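Side-chain contacts in DUF4276 family protein (Pyrococcus horikoshii, PDB 2P62), which is of unknown function but belongs to a Toprim-like family, consistent with a possible role in handling nucleic acids: residues 19-24 and 60-65; 77-82 and 129-134; 146-149 and 153-156; 191-196 and 205-210. One frame throughout, in Å; residues are numbered along the deposited sequence.

Read from the N terminus, the four contacts follow one another in series: each closes its own loop before the next opens, and none nests within or crosses another. Interaction 1 sets helix 11-23 against strand 58-63, and interaction 2 sets helix 71-84, which follows that strand, against strand 129-136 of the same mixed sheet. Interaction 3 closes a short loop at the start of helix 152-162, where the chain enters its helical C-terminal part. Interaction 4 brings helices 186-196 and 204-218 together there. Its touch with interaction 1, V19 CG2 on E209 O, links the helical part to helix 11-23 beside the sheet; that with interaction 3, L156 CD1 on Y208 CD2, joins two helices within the helical part.

Interaction 1. Residues 19-24 and 60-65; sequences VLLEKL and LVIIHA
Between segments 19-24 and 60-65, L21 makes the contact, with L60 and I62, a compact example of a helix packed on a sheet. The helical segment starts at V19, whose CG2 lies 3.6 Å from E209 O of helix 204-218, while L20 is turned to L223 and L227 of helix 220-229. One step on, L21 points at the strand. With CG anti to its own carbonyl carbon (chi1 -66°), the side chain extends from the helix and offers both methyls to the sheet. CD1 of L21 comes to 3.6 Å from L60 CD1, and its sibling CD2 reaches the same L60 methyl at 4.1 Å, so that the two leucines cross obliquely with L60 CD1 near both branches of the fork. Toward I62 the meeting is end-on: L21 CD1 and I62 CD1 are tip to tip, 4.1 Å apart. L60 and I62 stand two apart on the strand and both lean toward the helix.

In the α/β fold of this Toprim-like protein, strand 58-63 runs parallel to strand 2-7 on one side and antiparallel to strand 51-55 on the other. Helix 11-23 follows strand 2-7 in the chain, and L53 of strand 51-55 also touches L21 and I62, widening the apolar layer. E22 and K23 follow with charged ends. E22, which also lies on L53, uses OE1 for a salt bridge to R28 and OE2 for a long one, 3.6 Å, to NZ of the exposed K23. L24, at the end of the segment, packs on R220 and L227.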
loop_
_atom_site.group_PDB
_atom_site.type_symbol
_atom_site.label_atom_id
_atom_site.label_comp_id
_atom_site.label_asym_id
_atom_site.label_seq_id
_atom_site.Cartn_x
_atom_site.Cartn_y
_atom_site.Cartn_z
ATOM N N VAL A 19 -7.906 -4.669 12.647
ATOM C CA VAL A 19 -9.321 -4.905 12.385
ATOM C C VAL A 19 -9.930 -5.837 13.442
ATOM O O VAL A 19 -11.070 -5.648 13.861
ATOM C CB VAL A 19 -9.570 -5.447 10.938
ATOM C CG1 VAL A 19 -8.884 -6.797 10.732
ATOM C CG2 VAL A 19 -11.069 -5.544 10.679
ATOM N N LEU A 20 -9.175 -6.830 13.896
ATOM C CA LEU A 20 -9.704 -7.719 14.919
ATOM C C LEU A 20 -9.848 -6.986 16.250
ATOM O O LEU A 20 -10.878 -7.092 16.911
ATOM C CB LEU A 20 -8.790 -8.921 15.119
ATOM C CG LEU A 20 -8.661 -9.895 13.948
ATOM C CD1 LEU A 20 -7.463 -10.781 14.215
ATOM C CD2 LEU A 20 -9.942 -10.714 13.760
ATOM N N LEU A 21 -8.815 -6.246 16.642
ATOM C CA LEU A 21 -8.828 -5.520 17.910
ATOM C C LEU A 21 -9.892 -4.423 17.975
ATOM O O LEU A 21 -10.420 -4.138 19.045
ATOM C CB LEU A 21 -7.442 -4.925 18.191
ATOM C CG LEU A 21 -6.294 -5.909 18.453
ATOM C CD1 LEU A 21 -4.986 -5.152 18.642
ATOM C CD2 LEU A 21 -6.616 -6.742 19.690
ATOM N N GLU A 22 -10.201 -3.812 16.833
ATOM C CA GLU A 22 -11.213 -2.760 16.772
ATOM C C GLU A 22 -12.615 -3.336 16.582
ATOM O O GLU A 22 -13.476 -3.216 17.455
ATOM C CB GLU A 22 -10.917 -1.782 15.620
ATOM C CG GLU A 22 -9.709 -0.870 15.863
ATOM C CD GLU A 22 -9.460 0.167 14.757
ATOM O OE1 GLU A 22 -8.561 1.013 14.942
ATOM O OE2 GLU A 22 -10.142 0.148 13.711
ATOM N N LYS A 23 -12.821 -3.989 15.443
ATOM C CA LYS A 23 -14.116 -4.545 15.087
ATOM C C LYS A 23 -14.592 -5.756 15.870
ATOM O O LYS A 23 -15.785 -6.053 15.890
ATOM C CB LYS A 23 -14.135 -4.849 13.587
ATOM C CG LYS A 23 -13.861 -3.623 12.708
ATOM C CD LYS A 23 -14.895 -2.512 12.929
ATOM C CE LYS A 23 -14.667 -1.304 12.005
ATOM N NZ LYS A 23 -13.414 -0.566 12.313
ATOM N N LEU A 24 -13.673 -6.449 16.525
ATOM C CA LEU A 24 -14.055 -7.622 17.295
ATOM C C LEU A 24 -13.972 -7.398 18.809
ATOM O O LEU A 24 -14.796 -7.921 19.553
ATOM C CB LEU A 24 -13.178 -8.802 16.897
ATOM C CG LEU A 24 -13.699 -10.176 17.306
ATOM C CD1 LEU A 24 -14.982 -10.502 16.537
ATOM C CD2 LEU A 24 -12.637 -11.209 17.013
ATOM N N LEU A 60 -3.015 -0.278 23.584
ATOM C CA LEU A 60 -2.186 -1.162 22.779
ATOM C C LEU A 60 -1.409 -0.315 21.785
ATOM O O LEU A 60 -1.991 0.370 20.945
ATOM C CB LEU A 60 -3.043 -2.174 22.022
ATOM C CG LEU A 60 -3.862 -3.113 22.908
ATOM C CD1 LEU A 60 -4.806 -3.920 22.050
ATOM C CD2 LEU A 60 -2.937 -4.008 23.715
ATOM N N VAL A 61 -0.087 -0.352 21.902
ATOM C CA VAL A 61 0.785 0.392 21.013
ATOM C C VAL A 61 1.341 -0.604 20.008
ATOM O O VAL A 61 2.114 -1.486 20.363
ATOM C CB VAL A 61 1.936 1.049 21.800
ATOM C CG1 VAL A 61 2.841 1.823 20.849
ATOM C CG2 VAL A 61 1.363 1.991 22.865
ATOM N N ILE A 62 0.933 -0.464 18.754
ATOM C CA ILE A 62 1.367 -1.361 17.690
ATOM C C ILE A 62 2.374 -0.672 16.777
ATOM O O ILE A 62 2.121 0.431 16.290
ATOM C CB ILE A 62 0.164 -1.798 16.836
ATOM C CG1 ILE A 62 -0.951 -2.302 17.750
ATOM C CG2 ILE A 62 0.575 -2.868 15.834
ATOM C CD1 ILE A 62 -2.201 -2.625 17.018
ATOM N N ILE A 63 3.510 -1.324 16.543
ATOM C CA ILE A 63 4.539 -0.773 15.664
ATOM C C ILE A 63 4.949 -1.810 14.632
ATOM O O ILE A 63 4.886 -3.010 14.896
ATOM C CB ILE A 63 5.820 -0.354 16.439
ATOM C CG1 ILE A 63 6.432 -1.564 17.140
ATOM C CG2 ILE A 63 5.497 0.708 17.460
ATOM C CD1 ILE A 63 7.715 -1.248 17.875
ATOM N N HIS A 64 5.371 -1.341 13.461
ATOM C CA HIS A 64 5.825 -2.220 12.386
ATOM C C HIS A 64 6.948 -1.540 11.607
ATOM O O HIS A 64 7.267 -0.379 11.869
ATOM C CB HIS A 64 4.684 -2.552 11.427
ATOM C CG HIS A 64 4.259 -1.401 10.570
ATOM N ND1 HIS A 64 3.381 -0.431 11.003
ATOM C CD2 HIS A 64 4.605 -1.059 9.307
ATOM C CE1 HIS A 64 3.203 0.457 10.043
ATOM N NE2 HIS A 64 3.934 0.100 9.004
ATOM N N ALA A 65 7.529 -2.263 10.647
ATOM C CA ALA A 65 8.629 -1.758 9.814
ATOM C C ALA A 65 9.696 -1.100 10.688
ATOM O O ALA A 65 10.274 -0.069 10.330
ATOM C CB ALA A 65 8.095 -0.756 8.776
#

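Interaction 2. Residues 77-82 and 129-134; sequences SVLDSV and VKIYPY
V82 and L79 of helix 71-84 lie against V129 and I131 of strand 129-136. The helix is that of a beta-alpha-beta crossover: it follows strand 58-63 and leads into strand 89-97, parallel to it with strand 2-7 between them. Strand 89-97 is in turn the parallel neighbour of strand 129-136. Over the two segments the axes run nearly antiparallel, at 162°, with a closest approach of 10.9 Å.

All the contacts that join the segments are apolar. V129 CG2 faces both branches of V82, at 3.7 Å from V82 CG1 and 3.9 Å from V82 CG2. L79 arrives differently: its CB leaves the helix to one flank, and the end of its side chain comes nearer the strand. A chi1 of -101°, off the staggered values, goes with CD1 being the branch that reaches across, L79 CD1 standing 4.3 Å from V129 CB and equally far from I131 CD1. V89, V92 and L112, with T126, pack around these residues.

Polar interactions belong to another face of the helix. The carboxylate of D80 is shared between two salt bridges, OD1 to K76 NZ and OD2 to R115 NH2.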
loop_
_atom_site.group_PDB
_atom_site.type_symbol
_atom_site.label_atom_id
_atom_site.label_comp_id
_atom_site.label_asym_id
_atom_site.label_seq_id
_atom_site.Cartn_x
_atom_site.Cartn_y
_atom_site.Cartn_z
ATOM N N SER A 77 15.369 -0.448 25.206
ATOM C CA SER A 77 14.852 0.828 25.660
ATOM C C SER A 77 13.644 0.636 26.560
ATOM O O SER A 77 13.664 1.034 27.722
ATOM C CB SER A 77 14.442 1.700 24.474
ATOM O OG SER A 77 15.478 1.812 23.524
ATOM N N VAL A 78 12.588 0.031 26.021
ATOM C CA VAL A 78 11.363 -0.171 26.792
ATOM C C VAL A 78 11.651 -0.847 28.137
ATOM O O VAL A 78 11.224 -0.357 29.185
ATOM C CB VAL A 78 10.302 -0.994 25.992
ATOM C CG1 VAL A 78 9.078 -1.215 26.843
ATOM C CG2 VAL A 78 9.894 -0.248 24.721
ATOM N N LEU A 79 12.394 -1.951 28.103
ATOM C CA LEU A 79 12.761 -2.689 29.310
ATOM C C LEU A 79 13.523 -1.822 30.311
ATOM O O LEU A 79 13.257 -1.868 31.511
ATOM C CB LEU A 79 13.615 -3.901 28.936
ATOM C CG LEU A 79 13.009 -5.301 28.872
ATOM C CD1 LEU A 79 11.578 -5.270 28.392
ATOM C CD2 LEU A 79 13.878 -6.139 27.962
ATOM N N ASP A 80 14.490 -1.049 29.828
ATOM C CA ASP A 80 15.256 -0.181 30.720
ATOM C C ASP A 80 14.318 0.895 31.287
ATOM O O ASP A 80 14.354 1.198 32.484
ATOM C CB ASP A 80 16.442 0.457 29.974
ATOM C CG ASP A 80 17.606 -0.528 29.747
ATOM O OD1 ASP A 80 18.427 -0.273 28.840
ATOM O OD2 ASP A 80 17.725 -1.543 30.480
ATOM N N SER A 81 13.465 1.460 30.437
ATOM C CA SER A 81 12.526 2.475 30.898
ATOM C C SER A 81 11.617 1.877 31.976
ATOM O O SER A 81 11.288 2.546 32.954
ATOM C CB SER A 81 11.686 3.006 29.727
ATOM O OG SER A 81 12.505 3.613 28.738
ATOM N N VAL A 82 11.215 0.620 31.808
ATOM C CA VAL A 82 10.359 -0.013 32.804
ATOM C C VAL A 82 11.132 -0.221 34.112
ATOM O O VAL A 82 10.601 -0.002 35.198
ATOM C CB VAL A 82 9.800 -1.378 32.301
ATOM C CG1 VAL A 82 9.008 -2.071 33.415
ATOM C CG2 VAL A 82 8.901 -1.161 31.095
ATOM N N VAL A 129 8.232 -7.528 32.997
ATOM C CA VAL A 129 7.478 -7.432 31.744
ATOM C C VAL A 129 7.301 -8.790 31.059
ATOM O O VAL A 129 8.275 -9.511 30.836
ATOM C CB VAL A 129 8.187 -6.457 30.748
ATOM C CG1 VAL A 129 7.509 -6.494 29.390
ATOM C CG2 VAL A 129 8.174 -5.030 31.307
ATOM N N LYS A 130 6.057 -9.128 30.720
ATOM C CA LYS A 130 5.772 -10.388 30.038
ATOM C C LYS A 130 5.979 -10.259 28.528
ATOM O O LYS A 130 5.238 -9.556 27.849
ATOM C CB LYS A 130 4.335 -10.845 30.316
ATOM C CG LYS A 130 4.105 -11.391 31.706
ATOM C CD LYS A 130 2.699 -11.939 31.849
ATOM C CE LYS A 130 2.434 -12.339 33.287
ATOM N NZ LYS A 130 2.751 -11.200 34.194
ATOM N N ILE A 131 6.990 -10.942 28.003
ATOM C CA ILE A 131 7.271 -10.897 26.576
ATOM C C ILE A 131 6.720 -12.152 25.896
ATOM O O ILE A 131 7.096 -13.279 26.228
ATOM C CB ILE A 131 8.784 -10.757 26.336
ATOM C CG1 ILE A 131 9.281 -9.482 27.041
ATOM C CG2 ILE A 131 9.071 -10.679 24.833
ATOM C CD1 ILE A 131 10.825 -9.316 27.149
ATOM N N TYR A 132 5.811 -11.945 24.950
ATOM C CA TYR A 132 5.192 -13.054 24.250
ATOM C C TYR A 132 5.659 -13.226 22.820
ATOM O O TYR A 132 5.288 -12.463 21.933
ATOM C CB TYR A 132 3.667 -12.907 24.250
ATOM C CG TYR A 132 3.014 -13.054 25.603
ATOM C CD1 TYR A 132 2.682 -14.315 26.107
ATOM C CD2 TYR A 132 2.699 -11.926 26.378
ATOM C CE1 TYR A 132 2.049 -14.448 27.342
ATOM C CE2 TYR A 132 2.068 -12.056 27.615
ATOM C CZ TYR A 132 1.745 -13.317 28.085
ATOM O OH TYR A 132 1.100 -13.445 29.293
ATOM N N PRO A 133 6.517 -14.215 22.584
ATOM C CA PRO A 133 6.979 -14.429 21.211
ATOM C C PRO A 133 5.935 -15.308 20.513
ATOM O O PRO A 133 5.555 -16.362 21.021
ATOM C CB PRO A 133 8.343 -15.099 21.393
ATOM C CG PRO A 133 8.242 -15.775 22.737
ATOM C CD PRO A 133 7.393 -14.862 23.578
ATOM N N TYR A 134 5.441 -14.857 19.366
ATOM C CA TYR A 134 4.423 -15.618 18.662
ATOM C C TYR A 134 4.704 -15.804 17.179
ATOM O O TYR A 134 5.002 -14.848 16.468
ATOM C CB TYR A 134 3.065 -14.941 18.857
ATOM C CG TYR A 134 1.904 -15.688 18.256
ATOM C CD1 TYR A 134 1.467 -15.412 16.959
ATOM C CD2 TYR A 134 1.251 -16.692 18.974
ATOM C CE1 TYR A 134 0.404 -16.119 16.392
ATOM C CE2 TYR A 134 0.190 -17.407 18.414
ATOM C CZ TYR A 134 -0.227 -17.113 17.127
ATOM O OH TYR A 134 -1.281 -17.803 16.577
#

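Interaction 3. Residues 146-149 and 153-156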
loop_
_atom_site.group_PDB
_atom_site.type_symbol
_atom_site.label_atom_id
_atom_site.label_comp_id
_atom_site.label_asym_id
_atom_site.label_seq_id
_atom_site.Cartn_x
_atom_site.Cartn_y
_atom_site.Cartn_z
ATOM N N VAL A 146 -1.124 -24.958 -3.551
ATOM C CA VAL A 146 -0.535 -23.935 -2.696
ATOM C C VAL A 146 0.589 -24.482 -1.816
ATOM O O VAL A 146 0.411 -25.472 -1.114
ATOM C CB VAL A 146 -1.611 -23.290 -1.788
ATOM C CG1 VAL A 146 -0.998 -22.146 -0.991
ATOM C CG2 VAL A 146 -2.783 -22.792 -2.632
ATOM N N LYS A 147 1.745 -23.827 -1.858
ATOM C CA LYS A 147 2.885 -24.241 -1.054
ATOM C C LYS A 147 2.572 -24.072 0.421
ATOM O O LYS A 147 1.818 -23.182 0.816
ATOM C CB LYS A 147 4.129 -23.429 -1.413
ATOM C CG LYS A 147 4.700 -23.757 -2.768
ATOM C CD LYS A 147 5.963 -22.962 -3.043
ATOM C CE LYS A 147 6.564 -23.339 -4.392
ATOM N NZ LYS A 147 7.815 -22.577 -4.676
ATOM N N GLU A 148 3.166 -24.928 1.239
ATOM C CA GLU A 148 2.930 -24.893 2.673
ATOM C C GLU A 148 3.902 -23.918 3.354
ATOM O O GLU A 148 4.836 -24.335 4.035
ATOM C CB GLU A 148 3.089 -26.314 3.220
ATOM C CG GLU A 148 2.108 -26.695 4.303
ATOM C CD GLU A 148 0.657 -26.651 3.848
ATOM O OE1 GLU A 148 0.311 -27.331 2.860
ATOM O OE2 GLU A 148 -0.141 -25.934 4.485
ATOM N N LYS A 149 3.691 -22.618 3.155
ATOM C CA LYS A 149 4.560 -21.619 3.773
ATOM C C LYS A 149 3.837 -21.015 4.974
ATOM O O LYS A 149 2.805 -20.359 4.830
ATOM C CB LYS A 149 4.938 -20.542 2.752
ATOM C CG LYS A 149 5.481 -21.127 1.447
ATOM C CD LYS A 149 5.977 -20.055 0.474
ATOM C CE LYS A 149 7.218 -19.345 1.003
ATOM N NZ LYS A 149 7.780 -18.408 -0.004
ATOM N N GLU A 153 -0.084 -14.918 5.511
ATOM C CA GLU A 153 -0.905 -15.202 4.350
ATOM C C GLU A 153 -1.504 -16.612 4.358
ATOM O O GLU A 153 -2.614 -16.819 3.867
ATOM C CB GLU A 153 -0.091 -14.949 3.083
ATOM C CG GLU A 153 0.190 -13.463 2.822
ATOM C CD GLU A 153 1.287 -12.850 3.703
ATOM O OE1 GLU A 153 1.559 -11.637 3.514
ATOM O OE2 GLU A 153 1.880 -13.556 4.562
ATOM N N LEU A 154 -0.774 -17.570 4.930
ATOM C CA LEU A 154 -1.251 -18.944 5.014
ATOM C C LEU A 154 -2.531 -18.978 5.856
ATOM O O LEU A 154 -3.491 -19.665 5.519
ATOM C CB LEU A 154 -0.184 -19.857 5.636
ATOM C CG LEU A 154 -0.444 -21.358 5.405
ATOM C CD1 LEU A 154 -0.348 -21.631 3.915
ATOM C CD2 LEU A 154 0.553 -22.223 6.172
ATOM N N SER A 155 -2.547 -18.226 6.946
ATOM C CA SER A 155 -3.733 -18.161 7.793
ATOM C C SER A 155 -4.865 -17.476 7.028
ATOM O O SER A 155 -6.017 -17.897 7.114
ATOM C CB SER A 155 -3.434 -17.376 9.069
ATOM O OG SER A 155 -2.393 -17.982 9.810
ATOM N N LEU A 156 -4.534 -16.409 6.301
ATOM C CA LEU A 156 -5.515 -15.667 5.503
ATOM C C LEU A 156 -6.080 -16.594 4.432
ATOM O O LEU A 156 -7.263 -16.545 4.111
ATOM C CB LEU A 156 -4.860 -14.448 4.828
ATOM C CG LEU A 156 -4.979 -13.041 5.447
ATOM C CD1 LEU A 156 -6.441 -12.589 5.413
ATOM C CD2 LEU A 156 -4.460 -13.036 6.861
#
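An inverse gamma turn centred on E148 brings the K149 carbonyl up against the side chain of L154. The turn carries a weak backbone hydrogen bond, K149 N to K147 O, of 3.0 Å. K149 O then lies along the leucine rather than at one methyl: it is 3.1 Å from L154 CB and 3.2 Å from L154 CD2, with CG and CD1 of that residue also close. L154 carries CG anti to its backbone N (chi1 -164°), which swings the isopropyl group out from the helix onto the turn, where L154 CD1 also nears K147 O at 4.1 Å.

Within the fold, this is the approach to helix 152-162, from which the helical C-terminal part of the chain begins after strand 129-136. L154 packs against the backbone of the turn through van der Waals contact, and no hydrogen bond crosses between the segments.

E148 starts away from the helix but bends at chi2 (61°), and its OE2 returns to 4.1 Å from L154 CD2, the two side chains meeting at about a right angle. That same OE2 accepts a hydrogen bond from L141 N, and L141 also packs on L154. K147 leads outward to a salt bridge with D182, while K149 lies on P186 and D99.

Interaction 4. Residues 191-196 and 205-210; sequences HILSIA and SGLYEK
On one face of the Y208 ring lies S205 N, 4.3 Å above the plane and displaced toward the rim. Y208 CD2 is 3.9 Å from L156 CD1 of helix 152-162. H191, whose CB points away from segment 205-210, meets H191 of the second subunit with the ring planes at about 40°.

The contact itself rests on one methyl of L207. L207 holds CG anti to its backbone N (chi1 170°) and sends CD2 onto helix 186-196, where L207 CD2 is 3.3 Å from S194 OG and 3.8 Å from S194 CA. On its other neighbour, L207 CD2 stands 4.1 Å from L193 CD2, and the leucines are set at a slant to each other. The hydroxyl of S194 is satisfied, if weakly, within its own helix by M190 O, which may help this hydroxyl lie beside a methyl in a buried place.

This helix pair belongs to the subunit interface: S205 N is hydrogen-bonded to D202 OD1 of the second subunit, and C203 forms an interchain disulfide. On the flanks, helix 171-180 packs on I192, and helix 11-23 receives S205, Y208 and E209.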
loop_
_atom_site.group_PDB
_atom_site.type_symbol
_atom_site.label_atom_id
_atom_site.label_comp_id
_atom_site.label_asym_id
_atom_site.label_seq_id
_atom_site.Cartn_x
_atom_site.Cartn_y
_atom_site.Cartn_z
ATOM N N HIS A 191 -3.673 -12.582 -3.936
ATOM C CA HIS A 191 -4.047 -11.814 -5.108
ATOM C C HIS A 191 -5.275 -12.383 -5.798
ATOM O O HIS A 191 -6.005 -11.652 -6.463
ATOM C CB HIS A 191 -2.876 -11.719 -6.080
ATOM C CG HIS A 191 -1.813 -10.777 -5.624
ATOM N ND1 HIS A 191 -0.647 -11.202 -5.025
ATOM C CD2 HIS A 191 -1.773 -9.424 -5.607
ATOM C CE1 HIS A 191 0.064 -10.152 -4.657
ATOM N NE2 HIS A 191 -0.598 -9.060 -4.998
ATOM N N ILE A 192 -5.506 -13.684 -5.642
ATOM C CA ILE A 192 -6.679 -14.303 -6.234
ATOM C C ILE A 192 -7.853 -13.811 -5.411
ATOM O O ILE A 192 -8.937 -13.559 -5.942
ATOM C CB ILE A 192 -6.611 -15.833 -6.151
ATOM C CG1 ILE A 192 -5.448 -16.335 -6.999
ATOM C CG2 ILE A 192 -7.941 -16.444 -6.596
ATOM C CD1 ILE A 192 -5.316 -17.823 -7.016
ATOM N N LEU A 193 -7.623 -13.667 -4.106
ATOM C CA LEU A 193 -8.649 -13.176 -3.190
ATOM C C LEU A 193 -9.068 -11.752 -3.584
ATOM O O LEU A 193 -10.241 -11.409 -3.488
ATOM C CB LEU A 193 -8.133 -13.180 -1.741
ATOM C CG LEU A 193 -9.092 -12.640 -0.663
ATOM C CD1 LEU A 193 -10.308 -13.551 -0.554
ATOM C CD2 LEU A 193 -8.386 -12.563 0.689
ATOM N N SER A 194 -8.118 -10.926 -4.027
ATOM C CA SER A 194 -8.438 -9.559 -4.436
ATOM C C SER A 194 -9.419 -9.584 -5.608
ATOM O O SER A 194 -10.344 -8.770 -5.695
ATOM C CB SER A 194 -7.176 -8.803 -4.866
ATOM O OG SER A 194 -6.268 -8.631 -3.802
ATOM N N ILE A 195 -9.193 -10.525 -6.516
ATOM C CA ILE A 195 -10.036 -10.684 -7.687
ATOM C C ILE A 195 -11.390 -11.257 -7.291
ATOM O O ILE A 195 -12.431 -10.796 -7.762
ATOM C CB ILE A 195 -9.368 -11.622 -8.695
ATOM C CG1 ILE A 195 -8.042 -11.006 -9.155
ATOM C CG2 ILE A 195 -10.317 -11.910 -9.844
ATOM C CD1 ILE A 195 -7.193 -11.925 -10.024
ATOM N N ALA A 196 -11.376 -12.257 -6.413
ATOM C CA ALA A 196 -12.612 -12.888 -5.970
ATOM C C ALA A 196 -13.508 -11.932 -5.202
ATOM O O ALA A 196 -14.720 -12.125 -5.155
ATOM C CB ALA A 196 -12.300 -14.107 -5.110
ATOM N N SER A 205 -3.160 -4.983 2.437
ATOM C CA SER A 205 -3.446 -4.714 3.835
ATOM C C SER A 205 -4.848 -4.133 3.954
ATOM O O SER A 205 -5.578 -4.449 4.889
ATOM C CB SER A 205 -2.419 -3.735 4.412
ATOM O OG SER A 205 -2.430 -2.490 3.725
ATOM N N GLY A 206 -5.218 -3.285 2.996
ATOM C CA GLY A 206 -6.541 -2.684 3.011
ATOM C C GLY A 206 -7.625 -3.717 2.765
ATOM O O GLY A 206 -8.748 -3.590 3.255
ATOM N N LEU A 207 -7.285 -4.747 1.998
ATOM C CA LEU A 207 -8.225 -5.816 1.686
ATOM C C LEU A 207 -8.520 -6.657 2.932
ATOM O O LEU A 207 -9.660 -7.063 3.169
ATOM C CB LEU A 207 -7.657 -6.704 0.570
ATOM C CG LEU A 207 -8.397 -8.018 0.281
ATOM C CD1 LEU A 207 -9.833 -7.731 -0.176
ATOM C CD2 LEU A 207 -7.635 -8.802 -0.770
ATOM N N TYR A 208 -7.492 -6.910 3.733
ATOM C CA TYR A 208 -7.664 -7.703 4.948
ATOM C C TYR A 208 -8.654 -7.024 5.902
ATOM O O TYR A 208 -9.546 -7.683 6.451
ATOM C CB TYR A 208 -6.299 -7.934 5.613
ATOM C CG TYR A 208 -5.297 -8.585 4.676
ATOM C CD1 TYR A 208 -3.926 -8.469 4.899
ATOM C CD2 TYR A 208 -5.722 -9.276 3.531
ATOM C CE1 TYR A 208 -3.004 -9.016 4.003
ATOM C CE2 TYR A 208 -4.805 -9.829 2.626
ATOM C CZ TYR A 208 -3.449 -9.689 2.869
ATOM O OH TYR A 208 -2.514 -10.172 1.981
ATOM N N GLU A 209 -8.497 -5.711 6.082
ATOM C CA GLU A 209 -9.385 -4.917 6.939
ATOM C C GLU A 209 -10.816 -4.999 6.421
ATOM O O GLU A 209 -11.749 -5.264 7.178
ATOM C CB GLU A 209 -8.964 -3.436 6.960
ATOM C CG GLU A 209 -7.693 -3.131 7.752
ATOM C CD GLU A 209 -7.321 -1.647 7.761
ATOM O OE1 GLU A 209 -8.152 -0.822 8.204
ATOM O OE2 GLU A 209 -6.196 -1.312 7.324
ATOM N N LYS A 210 -10.980 -4.767 5.124
ATOM C CA LYS A 210 -12.298 -4.807 4.511
ATOM C C LYS A 210 -12.922 -6.200 4.610
ATOM O O LYS A 210 -14.008 -6.361 5.163
ATOM C CB LYS A 210 -12.211 -4.388 3.044
ATOM C CG LYS A 210 -13.559 -4.278 2.373
ATOM C CD LYS A 210 -13.428 -3.960 0.902
ATOM C CE LYS A 210 -14.796 -3.950 0.226
ATOM N NZ LYS A 210 -14.654 -4.060 -1.259
#